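Local structure of A-adding tRNA nucleotidyltransferase (Aquifex aeolicus, 4WBY) at residues Arg26-Gly31 / Ala109-Asp114; Asp257-Glu262 / Ile268-Leu273. The protein adds the terminal adenosine to the 3' end of tRNAs that already end in CC, using ATP and magnesium. All blocks are in the same frame, centred on the assembly; numbering follows the deposited sequence. Where two conformers were deposited one is given.

Contact 1 (Arg26-Gly31 with Ala109-Asp114) sits in the nucleotidyltransferase head domain, while contact 2 (Asp257-Glu262 with Ile268-Leu273) belongs to the all-helical part that follows it; their centres are about 39 Å apart, on opposite sides of the chain's centre. They share no secondary-structure element. The first lays a helix start on a strand of the central sheet, is wholly buried, and crosses the gap with apolar groups alone, its polar bonds running within each segment or to the surroundings. In the second, the end of one helix meets the lead-in to the next at a partly buried spot, and a short side-chain hydrogen bond joins them beside an apolar touch.

Contact 1 of 2, residues Arg26-Gly31 / Ala109-Asp114; sequences RAYIVG and ASLKED
The hydroxyl of Tyr28 is gripped by Arg26 and by Glu51, while its ring takes Leu111 on one face. Arg26 NE donates to Tyr28 OH at 2.9 Å, nearly in the guanidinium plane, and OE1 of Glu51, on the neighbouring strand 45-51, hydrogen-bonds the same oxygen. Glu51 OE2 accepts from Leu111 N, so one carboxylate ties both touching residues. This is the head domain's nucleotidyltransferase sheet: strand 26-30 is covered here by the start of helix 111-116. The two bonds hold the phenol tip in place, and Leu111 CD2, 3.5 Å from the Tyr28 ring centroid and only 10° off the normal, limits the ring's turning through a CH-pi contact. Leu111 CG lies anti to its own backbone N (chi1 175°), which carries the branch out over the strand; CD1 then reaches CG1 of Val30 in the conformer given. Val30 also lies close to Arg118, an ATP-binding residue, and to Asp47, a probable magnesium ligand, so the packing borders the active site. The helix start is fastened by a capping box, in which Glu113 N donates to Ser110 OG at 3.1 Å. The return bond, Ser110 N to Glu113 OE1 at 3.0 Å, is nearly straight at 169° and uses the oxygen's anti lone pair.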
loop_
_atom_site.group_PDB
_atom_site.type_symbol
_atom_site.label_atom_id
_atom_site.label_comp_id
_atom_site.label_asym_id
_atom_site.label_seq_id
_atom_site.Cartn_x
_atom_site.Cartn_y
_atom_site.Cartn_z
ATOM N N ARG A 26 -14.718 18.895 -22.757
ATOM C CA ARG A 26 -15.044 19.005 -21.336
ATOM C C ARG A 26 -14.060 18.195 -20.519
ATOM O O ARG A 26 -13.554 17.172 -20.984
ATOM C CB ARG A 26 -16.474 18.538 -21.049
ATOM C CG ARG A 26 -17.516 19.413 -21.722
ATOM C CD ARG A 26 -18.938 18.999 -21.371
ATOM N NE ARG A 26 -19.248 19.229 -19.963
ATOM C CZ ARG A 26 -19.561 20.411 -19.446
ATOM N NH1 ARG A 26 -19.595 21.492 -20.216
ATOM N NH2 ARG A 26 -19.842 20.514 -18.156
ATOM N N ALA A 27 -13.789 18.656 -19.302
ATOM C CA ALA A 27 -12.820 18.002 -18.434
ATOM C C ALA A 27 -13.325 17.918 -17.004
ATOM O O ALA A 27 -14.087 18.784 -16.542
ATOM C CB ALA A 27 -11.480 18.739 -18.473
ATOM N N TYR A 28 -12.856 16.895 -16.297
ATOM C CA TYR A 28 -13.333 16.558 -14.961
ATOM C C TYR A 28 -12.209 15.985 -14.119
ATOM O O TYR A 28 -11.393 15.225 -14.616
ATOM C CB TYR A 28 -14.468 15.522 -15.027
ATOM C CG TYR A 28 -15.539 15.835 -16.038
ATOM C CD1 TYR A 28 -16.708 16.495 -15.664
ATOM C CD2 TYR A 28 -15.378 15.484 -17.372
ATOM C CE1 TYR A 28 -17.686 16.791 -16.601
ATOM C CE2 TYR A 28 -16.341 15.767 -18.303
ATOM C CZ TYR A 28 -17.496 16.407 -17.919
ATOM O OH TYR A 28 -18.443 16.674 -18.877
ATOM N N ILE A 29 -12.171 16.335 -12.840
ATOM C CA ILE A 29 -11.332 15.605 -11.890
ATOM C C ILE A 29 -12.091 14.326 -11.551
ATOM O O ILE A 29 -13.303 14.376 -11.365
ATOM C CB ILE A 29 -11.050 16.428 -10.626
ATOM C CG1 ILE A 29 -10.306 17.706 -10.989
ATOM C CG2 ILE A 29 -10.245 15.615 -9.618
ATOM C CD1 ILE A 29 -10.282 18.733 -9.874
ATOM N N VAL A 30 -11.410 13.179 -11.507
ATOM C CA VAL A 30 -12.125 11.901 -11.363
ATOM C C VAL A 30 -11.506 10.923 -10.366
ATOM O O VAL A 30 -10.299 10.932 -10.134
ATOM C CB VAL A 30 -12.223 11.134 -12.698
ATOM C CG1 VAL A 30 -12.938 11.959 -13.758
ATOM C CG2 VAL A 30 -10.840 10.708 -13.164
ATOM N N GLY A 31 -12.363 10.091 -9.777
ATOM C CA GLY A 31 -11.950 8.839 -9.174
ATOM C C GLY A 31 -11.485 8.914 -7.740
ATOM O O GLY A 31 -12.080 9.613 -6.919
ATOM N N ALA A 109 -16.915 8.032 -25.926
ATOM C CA ALA A 109 -17.426 7.713 -24.602
ATOM C C ALA A 109 -17.773 8.967 -23.809
ATOM O O ALA A 109 -17.065 9.977 -23.861
ATOM C CB ALA A 109 -16.415 6.868 -23.832
ATOM N N SER A 110 -18.879 8.891 -23.079
ATOM C CA SER A 110 -19.255 9.942 -22.148
ATOM C C SER A 110 -18.516 9.759 -20.830
ATOM O O SER A 110 -18.003 8.670 -20.540
ATOM C CB SER A 110 -20.760 9.919 -21.902
ATOM O OG SER A 110 -21.113 8.757 -21.167
ATOM N N LEU A 111 -18.473 10.816 -20.026
ATOM C CA LEU A 111 -17.975 10.703 -18.664
ATOM C C LEU A 111 -18.681 9.577 -17.904
ATOM O O LEU A 111 -18.031 8.790 -17.214
ATOM C CB LEU A 111 -18.148 12.024 -17.920
ATOM C CG LEU A 111 -17.767 12.007 -16.440
ATOM C CD1 LEU A 111 -16.264 11.808 -16.257
ATOM C CD2 LEU A 111 -18.228 13.287 -15.785
ATOM N N LYS A 112 -20.004 9.489 -18.037
ATOM C CA LYS A 112 -20.763 8.489 -17.289
ATOM C C LYS A 112 -20.308 7.076 -17.655
ATOM O O LYS A 112 -20.188 6.206 -16.789
ATOM C CB LYS A 112 -22.269 8.651 -17.531
ATOM C CG LYS A 112 -23.143 7.693 -16.717
ATOM C CD LYS A 112 -24.622 8.070 -16.833
ATOM C CE LYS A 112 -25.517 7.146 -16.020
ATOM N NZ LYS A 112 -26.965 7.433 -16.263
ATOM N N GLU A 113 -20.032 6.857 -18.935
ATOM C CA GLU A 113 -19.538 5.566 -19.392
ATOM C C GLU A 113 -18.140 5.282 -18.855
ATOM O O GLU A 113 -17.804 4.137 -18.543
ATOM C CB GLU A 113 -19.549 5.511 -20.915
ATOM C CG GLU A 113 -20.949 5.412 -21.480
ATOM C CD GLU A 113 -20.979 5.443 -22.993
ATOM O OE1 GLU A 113 -20.378 6.361 -23.588
ATOM O OE2 GLU A 113 -21.605 4.543 -23.583
ATOM N N ASP A 114 -17.331 6.327 -18.731
ATOM C CA ASP A 114 -15.998 6.183 -18.157
ATOM C C ASP A 114 -16.040 5.898 -16.650
ATOM O O ASP A 114 -15.178 5.206 -16.106
ATOM C CB ASP A 114 -15.180 7.444 -18.417
ATOM C CG ASP A 114 -13.768 7.328 -17.906
ATOM O OD1 ASP A 114 -13.525 7.745 -16.753
ATOM O OD2 ASP A 114 -12.901 6.820 -18.655
#

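Contact 2 of 2, residues Asp257-Glu262 / Ile268-Leu273; sequences DWHALE and IDYGWL
The rings of Tyr270 and His259 stand nearly perpendicular, their planes at 80°, and meet only at their edges. The phenol oxygen comes in at the edge of the imidazole, near its plane, and Tyr270 OH sits 2.6 Å from His259 ND1. That hydrogen bond is short and fairly straight, at 161°, and either atom could be the donor. His259 swings its ring across to the tyrosine because CG is anti to the backbone N (chi1 -177°). Tyr270 answers with CG anti to its carbonyl carbon, which extends the phenol toward helix 243-262.

The next residue on that helix, Ala260, packs against the same phenol: Ala260 CA comes to 3.5 Å from Tyr270 OH. Its methyl reaches the ring itself, with Ala260 CB 3.9 Å from Tyr270 CE2. The hydroxyl is thus lodged against the helix between an imidazole nitrogen and an alanine. Here the chain turns from one helix of the all-helical region to the next, helix 243-262 leading through a short loop into helix 271-278, and the tyrosine bridges back across the connection. The carbonyl of Ala260 is bonded by Arg267 from that loop, while Leu340 of helix 336-342 also touches Tyr270.

A phenylalanine in place of Tyr270 would probably keep much of the contact with the alanine methyl but leave His259 ND1 without its phenolic partner and the imidazole less firmly fixed in rotation. Over one face of the Tyr270 ring, 3.2 Å from its plane and off-centre, stands Ile268 O. Between these two residues the backbone makes an inverse gamma turn centred on Asp269.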
loop_
_atom_site.group_PDB
_atom_site.type_symbol
_atom_site.label_atom_id
_atom_site.label_comp_id
_atom_site.label_asym_id
_atom_site.label_seq_id
_atom_site.Cartn_x
_atom_site.Cartn_y
_atom_site.Cartn_z
ATOM N N ASP A 257 4.460 -0.495 15.968
ATOM C CA ASP A 257 4.001 0.810 16.426
ATOM C C ASP A 257 5.014 1.404 17.401
ATOM O O ASP A 257 5.306 2.605 17.361
ATOM C CB ASP A 257 2.621 0.707 17.079
ATOM C CG ASP A 257 1.506 0.438 16.071
ATOM O OD1 ASP A 257 1.734 0.601 14.850
ATOM O OD2 ASP A 257 0.396 0.065 16.501
ATOM N N TRP A 258 5.563 0.555 18.265
ATOM C CA TRP A 258 6.592 0.992 19.203
ATOM C C TRP A 258 7.843 1.465 18.462
ATOM O O TRP A 258 8.377 2.540 18.745
ATOM C CB TRP A 258 6.942 -0.139 20.176
ATOM C CG TRP A 258 8.165 0.128 21.002
ATOM C CD1 TRP A 258 8.227 0.830 22.172
ATOM C CD2 TRP A 258 9.504 -0.303 20.721
ATOM N NE1 TRP A 258 9.522 0.864 22.635
ATOM C CE2 TRP A 258 10.325 0.179 21.762
ATOM C CE3 TRP A 258 10.088 -1.049 19.693
ATOM C CZ2 TRP A 258 11.698 -0.064 21.806
ATOM C CZ3 TRP A 258 11.453 -1.287 19.735
ATOM C CH2 TRP A 258 12.243 -0.795 20.782
ATOM N N HIS A 259 8.305 0.667 17.507
ATOM C CA HIS A 259 9.520 1.011 16.784
ATOM C C HIS A 259 9.352 2.313 16.000
ATOM O O HIS A 259 10.246 3.164 15.996
ATOM C CB HIS A 259 9.931 -0.113 15.834
ATOM C CG HIS A 259 11.211 0.167 15.112
ATOM N ND1 HIS A 259 11.245 0.636 13.816
ATOM C CD2 HIS A 259 12.500 0.082 15.517
ATOM C CE1 HIS A 259 12.502 0.813 13.448
ATOM N NE2 HIS A 259 13.283 0.489 14.463
ATOM N N ALA A 260 8.207 2.468 15.338
ATOM C CA ALA A 260 7.963 3.652 14.518
ATOM C C ALA A 260 7.915 4.912 15.374
ATOM O O ALA A 260 8.332 5.987 14.940
ATOM C CB ALA A 260 6.671 3.497 13.725
ATOM N N LEU A 261 7.415 4.767 16.596
ATOM C CA LEU A 261 7.299 5.888 17.523
ATOM C C LEU A 261 8.655 6.261 18.110
ATOM O O LEU A 261 9.029 7.431 18.143
ATOM C CB LEU A 261 6.319 5.544 18.645
ATOM C CG LEU A 261 6.082 6.595 19.728
ATOM C CD1 LEU A 261 5.461 7.840 19.124
ATOM C CD2 LEU A 261 5.198 6.034 20.833
ATOM N N GLU A 262 9.393 5.253 18.562
ATOM C CA GLU A 262 10.629 5.473 19.306
ATOM C C GLU A 262 11.845 5.692 18.410
ATOM O O GLU A 262 12.832 6.295 18.836
ATOM C CB GLU A 262 10.889 4.293 20.246
ATOM C CG GLU A 262 9.815 4.102 21.304
ATOM C CD GLU A 262 9.759 5.250 22.298
ATOM O OE1 GLU A 262 10.822 5.833 22.599
ATOM O OE2 GLU A 262 8.650 5.575 22.776
ATOM N N ILE A 268 11.169 1.281 8.623
ATOM C CA ILE A 268 11.270 0.469 7.424
ATOM C C ILE A 268 9.860 0.232 6.903
ATOM O O ILE A 268 8.885 0.629 7.545
ATOM C CB ILE A 268 12.000 -0.880 7.688
ATOM C CG1 ILE A 268 11.283 -1.697 8.765
ATOM C CG2 ILE A 268 13.446 -0.629 8.108
ATOM C CD1 ILE A 268 11.921 -3.087 9.011
ATOM N N ASP A 269 9.751 -0.395 5.737
ATOM C CA ASP A 269 8.446 -0.717 5.179
ATOM C C ASP A 269 7.877 -1.929 5.912
ATOM O O ASP A 269 8.032 -3.071 5.478
ATOM C CB ASP A 269 8.553 -0.948 3.670
ATOM C CG ASP A 269 8.946 0.322 2.922
ATOM O OD1 ASP A 269 8.668 1.425 3.443
ATOM O OD2 ASP A 269 9.533 0.219 1.822
ATOM N N TYR A 270 7.215 -1.657 7.035
ATOM C CA TYR A 270 6.802 -2.701 7.973
ATOM C C TYR A 270 5.811 -3.708 7.416
ATOM O O TYR A 270 5.692 -4.808 7.945
ATOM C CB TYR A 270 6.186 -2.084 9.227
ATOM C CG TYR A 270 7.066 -1.116 9.982
ATOM C CD1 TYR A 270 8.141 -1.568 10.747
ATOM C CD2 TYR A 270 6.782 0.242 9.992
ATOM C CE1 TYR A 270 8.934 -0.685 11.459
ATOM C CE2 TYR A 270 7.564 1.135 10.705
ATOM C CZ TYR A 270 8.632 0.667 11.440
ATOM O OH TYR A 270 9.403 1.552 12.146
ATOM N N GLY A 271 5.073 -3.327 6.380
ATOM C CA GLY A 271 4.103 -4.232 5.788
ATOM C C GLY A 271 4.698 -5.575 5.404
ATOM O O GLY A 271 4.039 -6.614 5.529
ATOM N N TRP A 272 5.950 -5.563 4.952
ATOM C CA TRP A 272 6.613 -6.803 4.570
ATOM C C TRP A 272 6.793 -7.749 5.757
ATOM O O TRP A 272 6.808 -8.965 5.579
ATOM C CB TRP A 272 7.977 -6.515 3.939
ATOM C CG TRP A 272 7.891 -5.847 2.612
ATOM C CD1 TRP A 272 8.117 -4.531 2.343
ATOM C CD2 TRP A 272 7.542 -6.460 1.362
ATOM N NE1 TRP A 272 7.944 -4.287 1.005
ATOM C CE2 TRP A 272 7.589 -5.454 0.379
ATOM C CE3 TRP A 272 7.204 -7.764 0.981
ATOM C CZ2 TRP A 272 7.301 -5.704 -0.965
ATOM C CZ3 TRP A 272 6.921 -8.016 -0.355
ATOM C CH2 TRP A 272 6.976 -6.990 -1.315
ATOM N N LEU A 273 6.919 -7.199 6.962
ATOM C CA LEU A 273 7.038 -8.037 8.156
ATOM C C LEU A 273 5.772 -8.846 8.417
ATOM O O LEU A 273 5.843 -10.001 8.827
ATOM C CB LEU A 273 7.356 -7.191 9.387
ATOM C CG LEU A 273 8.666 -6.411 9.378
ATOM C CD1 LEU A 273 8.855 -5.695 10.710
ATOM C CD2 LEU A 273 9.827 -7.336 9.100
#